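Local coordinates for fluorescence recovery protein (Synechocystis sp., PDB 4JDX) that destabilizes the red form of the orange carotenoid protein, speeds its return to the orange form and increases fluorescence recovery after non-photochemical quenching, at residues Ala25-Ala30 / Ile81-Gln86; Leu39-Ala44 / His59-Ala64; Asp70-Asp75 / Ala85-Glu90; Val93-Leu98 / Lys108-Ala113. All blocks are in the same frame, centred on the assembly; numbering follows the deposited sequence.

In the fold
Interactions 1, 3 and 4 cluster in the part of the chain where helix 80-89 packs beside helix 17-47 and helix 103-114 packs on helix 80-89. Interaction 2 stands apart, about 21 Å from interaction 1 between centres, where helix 53-70 runs back along helix 17-47. Interaction 1 is buried and wholly apolar, built on two phenylalanines. Interaction 3 lies about 5 Å away, centre to centre, and shares helix 80-89; it adds a salt bridge to a small apolar contact. Interaction 4 continues the packing through I109, which also touches F84, and ends at a more exposed lysine. Interaction 2 is partly buried, and the second subunit packs against its valine and leucine.

Interaction 1. Residues Ala25-Ala30 / Ile81-Gln86; sequences ALFRKA and IFVFAQ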
# COMPACT_ATOMS: atom_id res chain seq x y z
N ALA A 25 16.75 -21.88 9.55
CA ALA A 25 15.44 -22.52 9.61
C ALA A 25 14.53 -21.73 10.53
O ALA A 25 13.31 -21.66 10.32
CB ALA A 25 15.58 -23.96 10.09
N LEU A 26 15.11 -21.12 11.56
CA LEU A 26 14.35 -20.34 12.52
C LEU A 26 13.99 -18.98 11.94
O LEU A 26 12.93 -18.43 12.22
CB LEU A 26 15.13 -20.18 13.82
CG LEU A 26 14.41 -19.37 14.91
CD1 LEU A 26 13.00 -19.91 15.13
CD2 LEU A 26 15.22 -19.39 16.20
N PHE A 27 14.89 -18.43 11.11
CA PHE A 27 14.63 -17.19 10.40
C PHE A 27 13.39 -17.32 9.53
O PHE A 27 12.48 -16.50 9.58
CB PHE A 27 15.82 -16.80 9.53
CG PHE A 27 16.79 -15.86 10.19
CD1 PHE A 27 16.77 -15.66 11.56
CD2 PHE A 27 17.72 -15.17 9.44
CE1 PHE A 27 17.67 -14.80 12.16
CE2 PHE A 27 18.62 -14.30 10.03
CZ PHE A 27 18.59 -14.11 11.40
N ARG A 28 13.37 -18.36 8.70
CA ARG A 28 12.26 -18.60 7.80
C ARG A 28 10.96 -18.78 8.58
O ARG A 28 9.91 -18.27 8.19
CB ARG A 28 12.54 -19.83 6.94
CG ARG A 28 13.72 -19.66 6.00
CD ARG A 28 13.86 -20.85 5.06
NE ARG A 28 14.42 -22.02 5.74
CZ ARG A 28 15.69 -22.40 5.69
NH1 ARG A 28 16.58 -21.71 4.98
NH2 ARG A 28 16.09 -23.48 6.35
N LYS A 29 11.04 -19.50 9.69
CA LYS A 29 9.89 -19.74 10.55
C LYS A 29 9.31 -18.41 11.04
O LYS A 29 8.11 -18.17 10.92
CB LYS A 29 10.30 -20.59 11.75
CG LYS A 29 9.15 -21.27 12.46
CD LYS A 29 9.65 -22.01 13.69
CE LYS A 29 8.67 -23.06 14.16
NZ LYS A 29 9.05 -24.42 13.67
N ALA A 30 10.18 -17.56 11.58
CA ALA A 30 9.79 -16.25 12.07
C ALA A 30 9.22 -15.41 10.94
O ALA A 30 8.22 -14.71 11.10
CB ALA A 30 10.99 -15.54 12.70
N ILE A 81 23.08 -11.53 15.75
CA ILE A 81 22.73 -11.62 17.17
C ILE A 81 21.69 -10.56 17.52
O ILE A 81 20.76 -10.82 18.29
CB ILE A 81 23.96 -11.42 18.07
CG1 ILE A 81 24.95 -12.57 17.88
CG2 ILE A 81 23.54 -11.32 19.54
CD1 ILE A 81 24.46 -13.90 18.44
N PHE A 82 21.85 -9.37 16.96
CA PHE A 82 20.91 -8.28 17.19
C PHE A 82 19.55 -8.63 16.60
O PHE A 82 18.51 -8.32 17.18
CB PHE A 82 21.43 -6.98 16.56
CG PHE A 82 22.75 -6.51 17.13
CD1 PHE A 82 23.14 -6.88 18.41
CD2 PHE A 82 23.60 -5.71 16.39
CE1 PHE A 82 24.35 -6.45 18.93
CE2 PHE A 82 24.80 -5.28 16.91
CZ PHE A 82 25.18 -5.65 18.18
N VAL A 83 19.57 -9.29 15.44
CA VAL A 83 18.34 -9.65 14.75
C VAL A 83 17.50 -10.58 15.61
O VAL A 83 16.30 -10.34 15.79
CB VAL A 83 18.64 -10.36 13.40
CG1 VAL A 83 17.35 -10.86 12.76
CG2 VAL A 83 19.39 -9.42 12.46
N PHE A 84 18.12 -11.62 16.15
CA PHE A 84 17.40 -12.57 17.00
C PHE A 84 16.77 -11.87 18.20
O PHE A 84 15.63 -12.15 18.56
CB PHE A 84 18.33 -13.69 17.47
CG PHE A 84 18.50 -14.80 16.47
CD1 PHE A 84 17.40 -15.52 16.04
CD2 PHE A 84 19.74 -15.11 15.95
CE1 PHE A 84 17.54 -16.53 15.12
CE2 PHE A 84 19.88 -16.13 15.03
CZ PHE A 84 18.78 -16.84 14.61
N ALA A 85 17.52 -10.95 18.81
CA ALA A 85 17.02 -10.18 19.94
C ALA A 85 15.75 -9.43 19.55
O ALA A 85 14.77 -9.43 20.29
CB ALA A 85 18.08 -9.20 20.41
N GLN A 86 15.77 -8.82 18.37
CA GLN A 86 14.62 -8.08 17.87
C GLN A 86 13.43 -9.01 17.65
O GLN A 86 12.31 -8.72 18.07
CB GLN A 86 14.96 -7.37 16.56
CG GLN A 86 13.88 -6.43 16.07
CD GLN A 86 13.70 -5.22 16.98
OE1 GLN A 86 14.60 -4.85 17.73
NE2 GLN A 86 12.52 -4.60 16.92
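F27 and F84 meet where segments 25-30 and 81-86, parts of helices 17-47 and 80-89, pass with their axes 12.0 Å apart. The N-to-C directions differ by 37°, and the CA atoms of F27 and F84 are the nearest pair at 8.5 Å. That wide spacing is filled by the two aromatic side chains. CE1 of F27 sits over one face of the F84 ring, offset toward its rim, and comes within 3.4 Å of F84 CZ. The ring planes are inclined at 48°, so the pair is oblique. F84 points its CG away from its carbonyl carbon (chi1 -83°), which carries the ring across to helix 17-47. There L26 CD2 meets F84 CE1 at 3.8 Å. V83 adds a second point of contact, with CG1 3.7 Å from F27 CZ. With only an alanine at F84, a gap would probably open between the helices, and F27 CE1 and L26 CD2 would lose the ring they pack on. I109 of helix 103-114 also touches F84, tying a third helix to this site. No hydrogen bond crosses between the segments; the contact rests on apolar and aromatic packing, consistent with a hydrophobic core.

Interaction 2. Residues Leu39-Ala44 / His59-Ala64; sequences LATVQA and HDFLSA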
# COMPACT_ATOMS: atom_id res chain seq x y z
N LEU A 39 -0.61 -9.94 7.47
CA LEU A 39 -1.84 -10.20 6.74
C LEU A 39 -3.06 -9.91 7.61
O LEU A 39 -4.00 -9.25 7.18
CB LEU A 39 -1.86 -11.65 6.27
CG LEU A 39 -3.05 -12.06 5.41
CD1 LEU A 39 -3.25 -11.07 4.27
CD2 LEU A 39 -2.85 -13.48 4.89
N ALA A 40 -3.04 -10.41 8.85
CA ALA A 40 -4.16 -10.26 9.77
C ALA A 40 -4.47 -8.80 10.06
O ALA A 40 -5.63 -8.38 10.03
CB ALA A 40 -3.88 -11.01 11.07
N THR A 41 -3.44 -8.01 10.35
CA THR A 41 -3.62 -6.60 10.64
C THR A 41 -4.16 -5.86 9.42
O THR A 41 -5.13 -5.11 9.52
CB THR A 41 -2.30 -5.92 11.08
OG1 THR A 41 -1.31 -6.06 10.05
CG2 THR A 41 -1.78 -6.53 12.38
N VAL A 42 -3.53 -6.09 8.28
CA VAL A 42 -3.94 -5.49 7.02
C VAL A 42 -5.40 -5.82 6.73
O VAL A 42 -6.21 -4.93 6.44
CB VAL A 42 -3.08 -6.01 5.85
CG1 VAL A 42 -3.69 -5.62 4.50
CG2 VAL A 42 -1.65 -5.49 5.98
N GLN A 43 -5.72 -7.10 6.80
CA GLN A 43 -7.07 -7.58 6.53
C GLN A 43 -8.06 -6.93 7.49
O GLN A 43 -9.24 -6.79 7.17
CB GLN A 43 -7.12 -9.10 6.68
CG GLN A 43 -7.83 -9.81 5.54
CD GLN A 43 -7.49 -11.29 5.48
OE1 GLN A 43 -6.82 -11.82 6.37
NE2 GLN A 43 -7.96 -11.96 4.44
N ALA A 44 -7.57 -6.52 8.65
CA ALA A 44 -8.41 -5.99 9.71
C ALA A 44 -8.67 -4.50 9.52
O ALA A 44 -9.82 -4.07 9.45
CB ALA A 44 -7.77 -6.25 11.07
N HIS A 59 -1.90 2.16 3.39
CA HIS A 59 -0.91 2.13 2.33
C HIS A 59 0.48 2.44 2.87
O HIS A 59 1.45 1.76 2.54
CB HIS A 59 -1.27 3.15 1.25
CG HIS A 59 -0.23 3.28 0.18
ND1 HIS A 59 0.03 2.29 -0.73
CD2 HIS A 59 0.63 4.29 -0.09
CE1 HIS A 59 1.00 2.68 -1.54
NE2 HIS A 59 1.38 3.89 -1.18
N ASP A 60 0.57 3.48 3.70
CA ASP A 60 1.84 3.88 4.30
C ASP A 60 2.39 2.75 5.15
O ASP A 60 3.59 2.47 5.14
CB ASP A 60 1.65 5.13 5.15
CG ASP A 60 1.25 6.35 4.34
OD1 ASP A 60 1.50 6.36 3.11
OD2 ASP A 60 0.69 7.29 4.93
N PHE A 61 1.50 2.10 5.89
CA PHE A 61 1.86 0.98 6.76
C PHE A 61 2.48 -0.16 5.96
O PHE A 61 3.54 -0.68 6.33
CB PHE A 61 0.62 0.50 7.52
CG PHE A 61 0.85 -0.77 8.30
CD1 PHE A 61 1.47 -0.74 9.54
CD2 PHE A 61 0.43 -1.99 7.80
CE1 PHE A 61 1.67 -1.90 10.25
CE2 PHE A 61 0.63 -3.15 8.52
CZ PHE A 61 1.25 -3.11 9.74
N LEU A 62 1.83 -0.56 4.88
CA LEU A 62 2.33 -1.64 4.02
C LEU A 62 3.68 -1.28 3.40
O LEU A 62 4.60 -2.11 3.38
CB LEU A 62 1.34 -1.95 2.90
CG LEU A 62 0.21 -2.91 3.23
CD1 LEU A 62 -0.87 -2.85 2.16
CD2 LEU A 62 0.75 -4.33 3.37
N SER A 63 3.79 -0.06 2.89
CA SER A 63 5.03 0.40 2.28
C SER A 63 6.18 0.23 3.26
O SER A 63 7.26 -0.23 2.90
CB SER A 63 4.92 1.87 1.87
OG SER A 63 4.12 2.05 0.71
N ALA A 64 5.92 0.60 4.51
CA ALA A 64 6.95 0.62 5.54
C ALA A 64 7.26 -0.79 6.02
O ALA A 64 8.43 -1.19 6.08
CB ALA A 64 6.50 1.48 6.71
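V42 and L62 meet inside an antiparallel helix pair, where helix 53-70 folds back along helix 17-47. The short segments 39-44 and 59-64 run at 165° with their axes 11.3 Å apart. V42 CG2 does the touching on one side. It lies anti to its own carbonyl carbon, with CG1 anti to the backbone N (chi1 168°), and from there it reaches two residues. It comes 3.7 Å from L62 CD2, the two side chains crossing at about a right angle. It also reaches the edge of the F61 ring, near the ring plane, 4.1 Å from CE2. F61 swings its ring toward helix 17-47 with CG anti to the backbone N (chi1 172°), and the ring packs on L38 and Q45 of that helix as well. The second subunit closes in on the buried side: its L55 packs on V42 and its H59 on L62. This contact therefore belongs both to the helix pair and to the dimer of the crystal. T41 lies at the more exposed margin. Its hydroxyl is hydrogen-bonded to the backbone O of L38, one turn back, and makes only van der Waals contact across the pair: T41 OG1 rests 3.8 Å from F61 CE2.

Interaction 3. Residues Asp70-Asp75 / Ala85-Glu90; sequences DGKYDD and AQLLKE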
# COMPACT_ATOMS: atom_id res chain seq x y z
N ASP A 70 11.96 -6.70 4.07
CA ASP A 70 12.89 -7.00 2.99
C ASP A 70 14.33 -7.12 3.51
O ASP A 70 15.11 -7.91 2.97
CB ASP A 70 12.83 -5.91 1.92
CG ASP A 70 11.58 -5.99 1.07
OD1 ASP A 70 10.95 -7.07 1.02
OD2 ASP A 70 11.23 -4.97 0.43
N GLY A 71 14.66 -6.36 4.55
CA GLY A 71 16.02 -6.33 5.05
C GLY A 71 16.15 -6.71 6.52
O GLY A 71 17.21 -6.52 7.11
N LYS A 72 15.09 -7.26 7.10
CA LYS A 72 15.08 -7.58 8.52
C LYS A 72 15.86 -8.85 8.86
O LYS A 72 16.51 -8.93 9.90
CB LYS A 72 13.64 -7.73 9.04
CG LYS A 72 13.56 -8.26 10.46
CD LYS A 72 12.13 -8.46 10.91
CE LYS A 72 11.56 -7.20 11.52
NZ LYS A 72 10.30 -7.48 12.27
N TYR A 73 15.80 -9.84 7.98
CA TYR A 73 16.39 -11.15 8.26
C TYR A 73 17.82 -11.25 7.72
O TYR A 73 18.11 -12.03 6.82
CB TYR A 73 15.50 -12.25 7.69
CG TYR A 73 14.15 -12.27 8.36
CD1 TYR A 73 13.94 -12.99 9.53
CD2 TYR A 73 13.08 -11.55 7.85
CE1 TYR A 73 12.71 -12.99 10.16
CE2 TYR A 73 11.85 -11.55 8.47
CZ TYR A 73 11.67 -12.27 9.63
OH TYR A 73 10.45 -12.29 10.26
N ASP A 74 18.70 -10.44 8.31
CA ASP A 74 20.10 -10.39 7.92
C ASP A 74 20.91 -11.41 8.73
O ASP A 74 20.98 -11.32 9.96
CB ASP A 74 20.64 -8.98 8.15
CG ASP A 74 22.00 -8.77 7.54
OD1 ASP A 74 22.61 -9.75 7.06
OD2 ASP A 74 22.47 -7.61 7.53
N ASP A 75 21.52 -12.37 8.04
CA ASP A 75 22.21 -13.47 8.71
C ASP A 75 23.69 -13.19 8.91
O ASP A 75 24.44 -14.05 9.38
CB ASP A 75 22.04 -14.76 7.89
CG ASP A 75 22.83 -14.74 6.60
OD1 ASP A 75 23.21 -15.83 6.12
OD2 ASP A 75 23.08 -13.64 6.07
N ALA A 85 17.52 -10.95 18.81
CA ALA A 85 17.02 -10.18 19.94
C ALA A 85 15.75 -9.43 19.55
O ALA A 85 14.77 -9.43 20.29
CB ALA A 85 18.08 -9.20 20.41
N GLN A 86 15.77 -8.82 18.37
CA GLN A 86 14.62 -8.08 17.87
C GLN A 86 13.43 -9.01 17.65
O GLN A 86 12.31 -8.72 18.07
CB GLN A 86 14.96 -7.37 16.56
CG GLN A 86 13.88 -6.43 16.07
CD GLN A 86 13.70 -5.22 16.98
OE1 GLN A 86 14.60 -4.85 17.73
NE2 GLN A 86 12.52 -4.60 16.92
N LEU A 87 13.69 -10.14 16.99
CA LEU A 87 12.66 -11.15 16.74
C LEU A 87 12.04 -11.63 18.04
O LEU A 87 10.83 -11.86 18.12
CB LEU A 87 13.27 -12.34 16.00
CG LEU A 87 13.80 -12.04 14.59
CD1 LEU A 87 14.47 -13.27 14.00
CD2 LEU A 87 12.67 -11.53 13.69
N LEU A 88 12.88 -11.79 19.06
CA LEU A 88 12.43 -12.25 20.37
C LEU A 88 11.57 -11.18 21.02
O LEU A 88 10.53 -11.47 21.61
CB LEU A 88 13.63 -12.56 21.26
CG LEU A 88 13.32 -13.09 22.65
CD1 LEU A 88 12.63 -14.45 22.58
CD2 LEU A 88 14.60 -13.17 23.46
N LYS A 89 12.01 -9.93 20.91
CA LYS A 89 11.28 -8.80 21.47
C LYS A 89 9.94 -8.64 20.77
O LYS A 89 8.95 -8.25 21.39
CB LYS A 89 12.10 -7.52 21.33
CG LYS A 89 11.60 -6.38 22.20
CD LYS A 89 12.39 -5.11 21.97
CE LYS A 89 11.90 -4.00 22.88
NZ LYS A 89 12.39 -2.67 22.44
N GLU A 90 9.91 -8.94 19.48
CA GLU A 90 8.70 -8.79 18.67
C GLU A 90 7.81 -10.04 18.74
O GLU A 90 6.73 -10.07 18.16
CB GLU A 90 9.07 -8.50 17.22
CG GLU A 90 9.70 -7.14 16.99
CD GLU A 90 10.05 -6.89 15.54
OE1 GLU A 90 9.75 -7.76 14.70
OE2 GLU A 90 10.63 -5.82 15.24
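K72 reaches E90 through a chain that starts with CG anti to the backbone N (chi1 171°) and bends at chi3 (-88°). E90 comes from the opposite direction, extended beyond CG. The two charged ends meet in a salt bridge between K72 NZ and E90 OE1. The modelled distance of 2.5 Å is short, and its exact value is doubtful. OE1 accepts through its syn lone pair. The other carboxylate oxygen is taken as well: Q86 NE2 donates to E90 OE2 at 2.8 Å, nearly straight at 170°. OE2 is met on its anti side, somewhat out of the carboxylate plane. The carboxylate is thus held at both oxygens, which probably limits its rotation. Losing the E90 carboxylate to a leucine is likely to leave Q86 NE2 without this acceptor and K72 with one negative partner fewer. K72 also forms salt bridges with E34 and E68, so its charge is probably balanced by three acids. Alongside the salt bridge, L87 CD2 packs 3.8 Å from Y73 CE1. Y73 centres an inverse gamma turn, and its hydroxyl is hydrogen-bonded to E34. The contact joins the loop after helix 53-70 to the end of helix 80-89, while Y73 packs on A30 and L87 on F27, both of helix 17-47.

Interaction 4. Residues Val93-Leu98 / Lys108-Ala113; sequences VQAEEL and KIKALA
L98 and I109 form the buried part of this contact, between the loop after helix 80-89 and helix 103-114. The L98 side chain points toward the helix, with CG anti to its carbonyl carbon (chi1 -62°). Its CD1 meets I109 CG2 at 4.0 Å, and the two side chains cross at a slant. Further along helix 103-114, L112 and A113 pack on A85 and L88 of helix 80-89. The other side is more open. There A95, at the start of the 3-10 segment 95-97, touches the far end of the K110 chain. The lysine is extended beyond CG and passes its CE at 4.1 Å from A95 CB. The nearest CA atoms of the two segments, those of A95 and K110, are 7.5 Å apart on this side. The loop has its own brace: Q94 N donates to E97 OE1 at 3.0 Å, almost straight at 168°, approaching from above the carboxylate plane. The same carboxylate forms a salt bridge through OE2 with R33 of helix 17-47. No hydrogen bond links segment 93-98 to segment 108-113. Aliphatic contact alone joins them, and the polar bonds lie within the loop and between it and helix 17-47.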
# COMPACT_ATOMS: atom_id res chain seq x y z
N VAL A 93 10.01 -15.07 17.54
CA VAL A 93 10.60 -16.33 17.98
C VAL A 93 10.45 -16.46 19.49
O VAL A 93 10.41 -15.46 20.21
CB VAL A 93 12.09 -16.45 17.60
CG1 VAL A 93 12.28 -16.27 16.10
CG2 VAL A 93 12.93 -15.44 18.39
N GLN A 94 10.37 -17.70 19.96
CA GLN A 94 10.29 -17.97 21.39
C GLN A 94 11.68 -18.32 21.91
O GLN A 94 12.49 -18.91 21.20
CB GLN A 94 9.29 -19.10 21.66
CG GLN A 94 7.87 -18.78 21.20
CD GLN A 94 7.27 -17.60 21.95
OE1 GLN A 94 6.99 -16.56 21.37
NE2 GLN A 94 7.06 -17.78 23.25
N ALA A 95 11.95 -17.94 23.16
CA ALA A 95 13.25 -18.20 23.78
C ALA A 95 13.61 -19.68 23.71
O ALA A 95 14.79 -20.03 23.57
CB ALA A 95 13.23 -17.73 25.23
N GLU A 96 12.60 -20.54 23.79
CA GLU A 96 12.82 -21.98 23.80
C GLU A 96 13.37 -22.47 22.46
O GLU A 96 13.94 -23.56 22.38
CB GLU A 96 11.51 -22.71 24.13
CG GLU A 96 10.82 -22.23 25.40
CD GLU A 96 9.85 -21.09 25.13
OE1 GLU A 96 10.15 -19.95 25.54
OE2 GLU A 96 8.79 -21.33 24.51
N GLU A 97 13.21 -21.66 21.42
CA GLU A 97 13.65 -22.02 20.08
C GLU A 97 15.12 -21.66 19.83
O GLU A 97 15.63 -21.87 18.73
CB GLU A 97 12.76 -21.33 19.04
CG GLU A 97 11.30 -21.77 19.10
CD GLU A 97 10.41 -21.01 18.15
OE1 GLU A 97 10.69 -19.82 17.88
OE2 GLU A 97 9.42 -21.60 17.66
N LEU A 98 15.78 -21.14 20.86
CA LEU A 98 17.17 -20.71 20.75
C LEU A 98 18.14 -21.72 21.37
O LEU A 98 19.35 -21.50 21.38
CB LEU A 98 17.35 -19.36 21.44
CG LEU A 98 16.54 -18.21 20.86
CD1 LEU A 98 16.63 -16.99 21.76
CD2 LEU A 98 17.02 -17.89 19.45
N LYS A 108 23.07 -13.55 25.75
CA LYS A 108 23.27 -12.23 25.18
C LYS A 108 21.99 -11.76 24.49
O LYS A 108 21.56 -10.62 24.66
CB LYS A 108 24.43 -12.26 24.18
CG LYS A 108 24.76 -10.91 23.56
CD LYS A 108 25.25 -9.92 24.60
CE LYS A 108 25.75 -8.64 23.95
NZ LYS A 108 26.09 -7.58 24.95
N ILE A 109 21.38 -12.66 23.72
CA ILE A 109 20.15 -12.36 23.01
C ILE A 109 19.03 -12.00 23.97
O ILE A 109 18.40 -10.94 23.84
CB ILE A 109 19.71 -13.56 22.14
CG1 ILE A 109 20.66 -13.73 20.95
CG2 ILE A 109 18.27 -13.38 21.65
CD1 ILE A 109 20.40 -14.97 20.13
N LYS A 110 18.77 -12.87 24.94
CA LYS A 110 17.73 -12.64 25.93
C LYS A 110 17.95 -11.30 26.62
O LYS A 110 17.01 -10.55 26.87
CB LYS A 110 17.71 -13.77 26.96
CG LYS A 110 17.33 -15.12 26.38
CD LYS A 110 17.32 -16.19 27.45
CE LYS A 110 16.99 -17.55 26.86
NZ LYS A 110 16.81 -18.59 27.90
N ALA A 111 19.21 -11.00 26.92
CA ALA A 111 19.57 -9.78 27.63
C ALA A 111 19.20 -8.55 26.81
O ALA A 111 18.56 -7.62 27.31
CB ALA A 111 21.07 -9.77 27.95
N LEU A 112 19.61 -8.55 25.54
CA LEU A 112 19.34 -7.42 24.65
C LEU A 112 17.84 -7.21 24.45
O LEU A 112 17.38 -6.08 24.33
CB LEU A 112 20.02 -7.66 23.30
CG LEU A 112 21.55 -7.74 23.34
CD1 LEU A 112 22.10 -8.20 22.00
CD2 LEU A 112 22.14 -6.39 23.75
N ALA A 113 17.09 -8.31 24.44
CA ALA A 113 15.65 -8.26 24.20
C ALA A 113 14.89 -7.77 25.44
O ALA A 113 13.81 -7.19 25.32
CB ALA A 113 15.14 -9.62 23.77